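Local coordinates for protein 11S globulin (Wrightia tinctoria, PDB 5WXU) that probably serves as a hexameric seed storage protein and also binds the plant hormone auxin (indole-3-acetic acid), at residues T292-R304 and T314-L326. Numbering follows the deposited sequence.
With PO4 (phosphate ion), chain O.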
loop_
_atom_site.group_PDB
_atom_site.type_symbol
_atom_site.label_atom_id
_atom_site.label_comp_id
_atom_site.label_asym_id
_atom_site.label_seq_id
_atom_site.Cartn_x
_atom_site.Cartn_y
_atom_site.Cartn_z
ATOM N N THR B 292 -14.070 15.777 1.673
ATOM C CA THR B 292 -13.961 16.408 3.022
ATOM C C THR B 292 -12.590 16.451 3.597
ATOM O O THR B 292 -12.509 16.710 4.794
ATOM C CB THR B 292 -14.744 15.565 4.147
ATOM O OG1 THR B 292 -14.083 14.249 4.441
ATOM C CG2 THR B 292 -16.162 15.491 3.769
ATOM N N VAL B 293 -11.595 16.061 2.814
ATOM C CA VAL B 293 -10.131 15.864 3.224
ATOM C C VAL B 293 -9.757 17.108 4.032
ATOM O O VAL B 293 -10.092 18.257 3.612
ATOM C CB VAL B 293 -9.235 15.600 1.983
ATOM C CG1 VAL B 293 -9.408 16.682 0.917
ATOM C CG2 VAL B 293 -7.726 15.542 2.275
ATOM N N ARG B 294 -9.088 16.894 5.181
ATOM C CA ARG B 294 -8.635 17.991 6.035
ATOM C C ARG B 294 -7.446 18.640 5.326
ATOM O O ARG B 294 -6.534 17.948 4.820
ATOM C CB ARG B 294 -8.297 17.510 7.486
ATOM C CG ARG B 294 -7.670 18.470 8.531
ATOM C CD ARG B 294 -7.504 17.783 9.946
ATOM N NE ARG B 294 -6.138 17.912 10.462
ATOM C CZ ARG B 294 -5.466 16.962 11.107
ATOM N NH1 ARG B 294 -5.971 15.789 11.411
ATOM N NH2 ARG B 294 -4.227 17.212 11.466
ATOM N N ILE B 295 -7.433 19.972 5.317
ATOM C CA ILE B 295 -6.432 20.751 4.579
ATOM C C ILE B 295 -5.429 21.476 5.510
ATOM O O ILE B 295 -4.336 21.914 5.085
ATOM C CB ILE B 295 -7.174 21.774 3.709
ATOM C CG1 ILE B 295 -7.839 21.113 2.504
ATOM C CG2 ILE B 295 -6.300 22.889 3.235
ATOM C CD1 ILE B 295 -6.959 20.195 1.725
ATOM N N LYS B 296 -5.793 21.603 6.764
ATOM C CA LYS B 296 -4.964 22.413 7.644
ATOM C C LYS B 296 -4.935 21.934 9.061
ATOM O O LYS B 296 -5.802 21.177 9.481
ATOM C CB LYS B 296 -5.502 23.852 7.639
ATOM C CG LYS B 296 -6.840 24.020 8.265
ATOM C CD LYS B 296 -7.317 25.423 7.932
ATOM C CE LYS B 296 -8.537 25.824 8.690
ATOM N NZ LYS B 296 -8.315 25.915 10.155
ATOM N N GLU B 297 -3.955 22.458 9.799
ATOM C CA GLU B 297 -3.876 22.281 11.230
ATOM C C GLU B 297 -3.209 23.516 11.818
ATOM O O GLU B 297 -2.318 24.092 11.215
ATOM C CB GLU B 297 -3.020 21.060 11.477
ATOM C CG GLU B 297 -2.916 20.612 12.929
ATOM C CD GLU B 297 -2.614 19.141 13.095
ATOM O OE1 GLU B 297 -3.193 18.318 12.342
ATOM O OE2 GLU B 297 -1.790 18.759 13.952
ATOM N N ASN B 298 -3.634 23.862 13.008
ATOM C CA ASN B 298 -3.063 24.995 13.745
ATOM C C ASN B 298 -1.946 24.533 14.662
ATOM O O ASN B 298 -2.083 23.563 15.415
ATOM C CB ASN B 298 -4.172 25.742 14.512
ATOM C CG ASN B 298 -3.714 27.073 14.984
ATOM O OD1 ASN B 298 -2.968 27.159 15.952
ATOM N ND2 ASN B 298 -4.167 28.128 14.317
ATOM N N LEU B 299 -0.798 25.201 14.569
ATOM C CA LEU B 299 0.391 24.789 15.327
ATOM C C LEU B 299 0.670 25.762 16.492
ATOM O O LEU B 299 1.680 25.563 17.138
ATOM C CB LEU B 299 1.569 24.748 14.434
ATOM C CG LEU B 299 1.501 23.745 13.315
ATOM C CD1 LEU B 299 2.829 23.674 12.617
ATOM C CD2 LEU B 299 1.076 22.341 13.858
ATOM N N LEU B 300 -0.199 26.761 16.691
ATOM C CA LEU B 300 0.179 27.871 17.569
ATOM C C LEU B 300 -0.003 27.639 19.030
ATOM O O LEU B 300 0.778 28.210 19.846
ATOM C CB LEU B 300 -0.593 29.142 17.200
ATOM C CG LEU B 300 -0.204 30.405 17.924
ATOM C CD1 LEU B 300 1.296 30.608 17.997
ATOM C CD2 LEU B 300 -0.864 31.524 17.160
ATOM N N ASN B 301 -1.030 26.877 19.399
ATOM C CA ASN B 301 -1.258 26.574 20.815
ATOM C C ASN B 301 -0.100 25.822 21.462
ATOM O O ASN B 301 0.322 24.754 20.983
ATOM C CB ASN B 301 -2.517 25.709 21.072
ATOM C CG ASN B 301 -3.028 25.823 22.528
ATOM O OD1 ASN B 301 -2.282 25.767 23.528
ATOM N ND2 ASN B 301 -4.314 25.945 22.642
ATOM N N PRO B 302 0.439 26.366 22.608
ATOM C CA PRO B 302 1.549 25.579 23.252
ATOM C C PRO B 302 1.111 24.170 23.678
ATOM O O PRO B 302 1.955 23.286 23.838
ATOM C CB PRO B 302 1.883 26.410 24.521
ATOM C CG PRO B 302 1.309 27.776 24.290
ATOM C CD PRO B 302 0.126 27.600 23.359
ATOM N N GLU B 303 -0.186 23.996 23.936
ATOM C CA GLU B 303 -0.753 22.672 24.220
ATOM C C GLU B 303 -0.678 21.638 23.059
ATOM O O GLU B 303 -0.917 20.455 23.281
ATOM C CB GLU B 303 -2.189 22.846 24.769
ATOM C CG GLU B 303 -2.125 23.487 26.189
ATOM C CD GLU B 303 -3.458 23.812 26.862
ATOM O OE1 GLU B 303 -4.513 23.787 26.195
ATOM O OE2 GLU B 303 -3.432 24.115 28.082
ATOM N N ARG B 304 -0.360 22.080 21.856
ATOM C CA ARG B 304 -0.204 21.240 20.592
ATOM C C ARG B 304 1.313 20.779 20.425
ATOM O O ARG B 304 1.750 20.157 19.452
ATOM C CB ARG B 304 -0.681 22.059 19.396
ATOM C CG ARG B 304 -0.252 21.635 17.986
ATOM C CD ARG B 304 -1.034 20.382 17.605
ATOM N NE ARG B 304 -0.669 19.700 16.351
ATOM C CZ ARG B 304 0.506 19.096 16.124
ATOM N NH1 ARG B 304 1.519 19.123 17.002
ATOM N NH2 ARG B 304 0.703 18.495 14.970
ATOM N N THR B 314 9.158 24.773 22.939
ATOM C CA THR B 314 8.341 23.724 22.278
ATOM C C THR B 314 8.721 23.524 20.829
ATOM O O THR B 314 9.109 24.432 20.120
ATOM C CB THR B 314 6.832 24.054 22.307
ATOM O OG1 THR B 314 6.543 25.347 21.728
ATOM C CG2 THR B 314 6.317 24.088 23.686
ATOM N N VAL B 315 8.510 22.278 20.418
ATOM C CA VAL B 315 8.386 21.897 19.007
ATOM C C VAL B 315 6.998 21.326 18.744
ATOM O O VAL B 315 6.535 20.404 19.463
ATOM C CB VAL B 315 9.486 20.885 18.591
ATOM C CG1 VAL B 315 9.399 20.627 17.095
ATOM C CG2 VAL B 315 10.823 21.485 18.829
ATOM N N SER B 316 6.337 21.818 17.669
ATOM C CA SER B 316 4.986 21.340 17.301
ATOM C C SER B 316 5.127 20.913 15.832
ATOM O O SER B 316 5.387 21.729 14.927
ATOM C CB SER B 316 3.910 22.372 17.521
ATOM O OG SER B 316 3.998 22.838 18.834
ATOM N N THR B 317 5.122 19.581 15.661
ATOM C CA THR B 317 5.380 18.936 14.343
ATOM C C THR B 317 4.080 18.690 13.549
ATOM O O THR B 317 2.985 18.546 14.106
ATOM C CB THR B 317 5.973 17.539 14.512
ATOM O OG1 THR B 317 4.942 16.662 15.052
ATOM C CG2 THR B 317 7.244 17.564 15.278
ATOM N N LEU B 318 4.198 18.741 12.221
ATOM C CA LEU B 318 3.018 18.580 11.411
ATOM C C LEU B 318 3.453 17.657 10.259
ATOM O O LEU B 318 4.186 18.074 9.338
ATOM C CB LEU B 318 2.478 19.876 10.848
ATOM C CG LEU B 318 1.202 19.795 10.007
ATOM C CD1 LEU B 318 0.102 19.278 10.905
ATOM C CD2 LEU B 318 0.881 21.146 9.413
ATOM N N ASN B 319 3.076 16.372 10.330
ATOM C CA ASN B 319 3.428 15.453 9.267
ATOM C C ASN B 319 2.207 14.535 9.010
ATOM O O ASN B 319 1.106 14.794 9.511
ATOM C CB ASN B 319 4.655 14.556 9.657
ATOM C CG ASN B 319 4.474 13.905 11.011
ATOM O OD1 ASN B 319 3.463 13.168 11.278
ATOM N ND2 ASN B 319 5.392 14.279 11.943
ATOM N N SER B 320 2.426 13.590 8.132
ATOM C CA SER B 320 1.340 12.712 7.709
ATOM C C SER B 320 0.769 11.783 8.786
ATOM O O SER B 320 -0.250 11.187 8.582
ATOM C CB SER B 320 1.701 11.995 6.443
ATOM O OG SER B 320 2.873 11.233 6.612
ATOM N N TYR B 321 1.362 11.731 9.955
ATOM C CA TYR B 321 0.721 11.067 11.092
ATOM C C TYR B 321 -0.333 11.940 11.792
ATOM O O TYR B 321 -1.031 11.518 12.715
ATOM C CB TYR B 321 1.736 10.571 12.086
ATOM C CG TYR B 321 2.572 9.455 11.594
ATOM C CD1 TYR B 321 2.038 8.186 11.428
ATOM C CD2 TYR B 321 3.916 9.617 11.416
ATOM C CE1 TYR B 321 2.836 7.136 11.011
ATOM C CE2 TYR B 321 4.725 8.580 10.999
ATOM C CZ TYR B 321 4.180 7.340 10.817
ATOM O OH TYR B 321 4.985 6.288 10.389
ATOM N N ASN B 322 -0.429 13.199 11.357
ATOM C CA ASN B 322 -1.306 14.225 11.864
ATOM C C ASN B 322 -2.290 14.617 10.786
ATOM O O ASN B 322 -3.476 14.582 10.965
ATOM C CB ASN B 322 -0.534 15.501 12.366
ATOM C CG ASN B 322 0.724 15.171 13.184
ATOM O OD1 ASN B 322 1.880 15.771 13.020
ATOM N ND2 ASN B 322 0.539 14.203 14.100
ATOM N N LEU B 323 -1.774 14.998 9.643
ATOM C CA LEU B 323 -2.588 15.533 8.583
ATOM C C LEU B 323 -2.387 14.658 7.345
ATOM O O LEU B 323 -1.375 14.741 6.681
ATOM C CB LEU B 323 -2.140 16.993 8.288
ATOM C CG LEU B 323 -2.803 17.815 7.179
ATOM C CD1 LEU B 323 -4.289 17.859 7.415
ATOM C CD2 LEU B 323 -2.173 19.168 7.017
ATOM N N PRO B 324 -3.408 13.865 6.948
ATOM C CA PRO B 324 -3.234 12.841 5.955
ATOM C C PRO B 324 -2.788 13.263 4.600
ATOM O O PRO B 324 -1.974 12.584 3.981
ATOM C CB PRO B 324 -4.633 12.141 5.874
ATOM C CG PRO B 324 -5.265 12.494 7.100
ATOM C CD PRO B 324 -4.657 13.717 7.691
ATOM N N ILE B 325 -3.270 14.420 4.142
ATOM C CA ILE B 325 -2.943 14.918 2.776
ATOM C C ILE B 325 -1.441 15.172 2.580
ATOM O O ILE B 325 -0.936 15.124 1.466
ATOM C CB ILE B 325 -3.775 16.168 2.415
ATOM C CG1 ILE B 325 -3.745 16.395 0.909
ATOM C CG2 ILE B 325 -3.402 17.361 3.254
ATOM C CD1 ILE B 325 -4.680 17.524 0.471
ATOM N N LEU B 326 -0.738 15.364 3.682
ATOM C CA LEU B 326 0.724 15.505 3.605
ATOM C C LEU B 326 1.455 14.310 3.067
ATOM O O LEU B 326 2.513 14.438 2.484
ATOM C CB LEU B 326 1.316 15.893 4.947
ATOM C CG LEU B 326 0.916 17.271 5.537
ATOM C CD1 LEU B 326 1.540 17.533 6.883
ATOM C CD2 LEU B 326 1.212 18.439 4.581
HETATM P P PO4 O . 8.429 6.954 10.253
HETATM O O1 PO4 O . 7.193 6.657 9.427
HETATM O O2 PO4 O . 8.739 8.402 10.431
HETATM O O3 PO4 O . 8.020 6.298 11.577
HETATM O O4 PO4 O . 9.581 6.236 9.556
HETATM O O HOH W 1 -5.830 15.422 5.184
#
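Arg304 reaches across to the strand 314-318 and points NH2 at the backbone O of Thr317, a hydrogen bond near the guanidinium plane, modelled at 2.4 Å, too short to take literally. The same nitrogen also meets Glu297: NE and NH2 approach side-on and both donate to the single oxygen OE2, at 2.8 Å from NE and 2.7 Å from NH2. What brings the group here is the bend in the Arg304 chain at chi2 (73°). Leu299 CD2 lies over one guanidinium face, and NH1 has its own salt bridge to Asp306, which also takes the hydroxyl of Thr317. Leu318 CD1 packs 3.5 Å from Glu297 CD, an apolar methyl against a buried carboxylate. A lysine in place of Glu297 would probably leave NE of Arg304 without its acceptor and bring a like charge up against that guanidinium. All this sits at the joint between the two cupin barrels of the bicupin fold: strand 296-298 pairs with 158-162 at the edge of the N-terminal sheet, whereas 313-318 belongs to the C-terminal one. Asn322 OD1 accepts from Asn319 N at 3.0 Å, closing the turn after that strand, and across the subunit boundary Thr292 O of this chain accepts from ND2 of Asn322 of a second subunit. Further along, the two backbone segments are bridged by a water: Arg294 O accepts from a molecule that in turn accepts from Ile325 N at 2.9 Å. Next to this bridge, in the conformer given, Ile295 CD1 comes within 3.7 Å of Ile325 CD1.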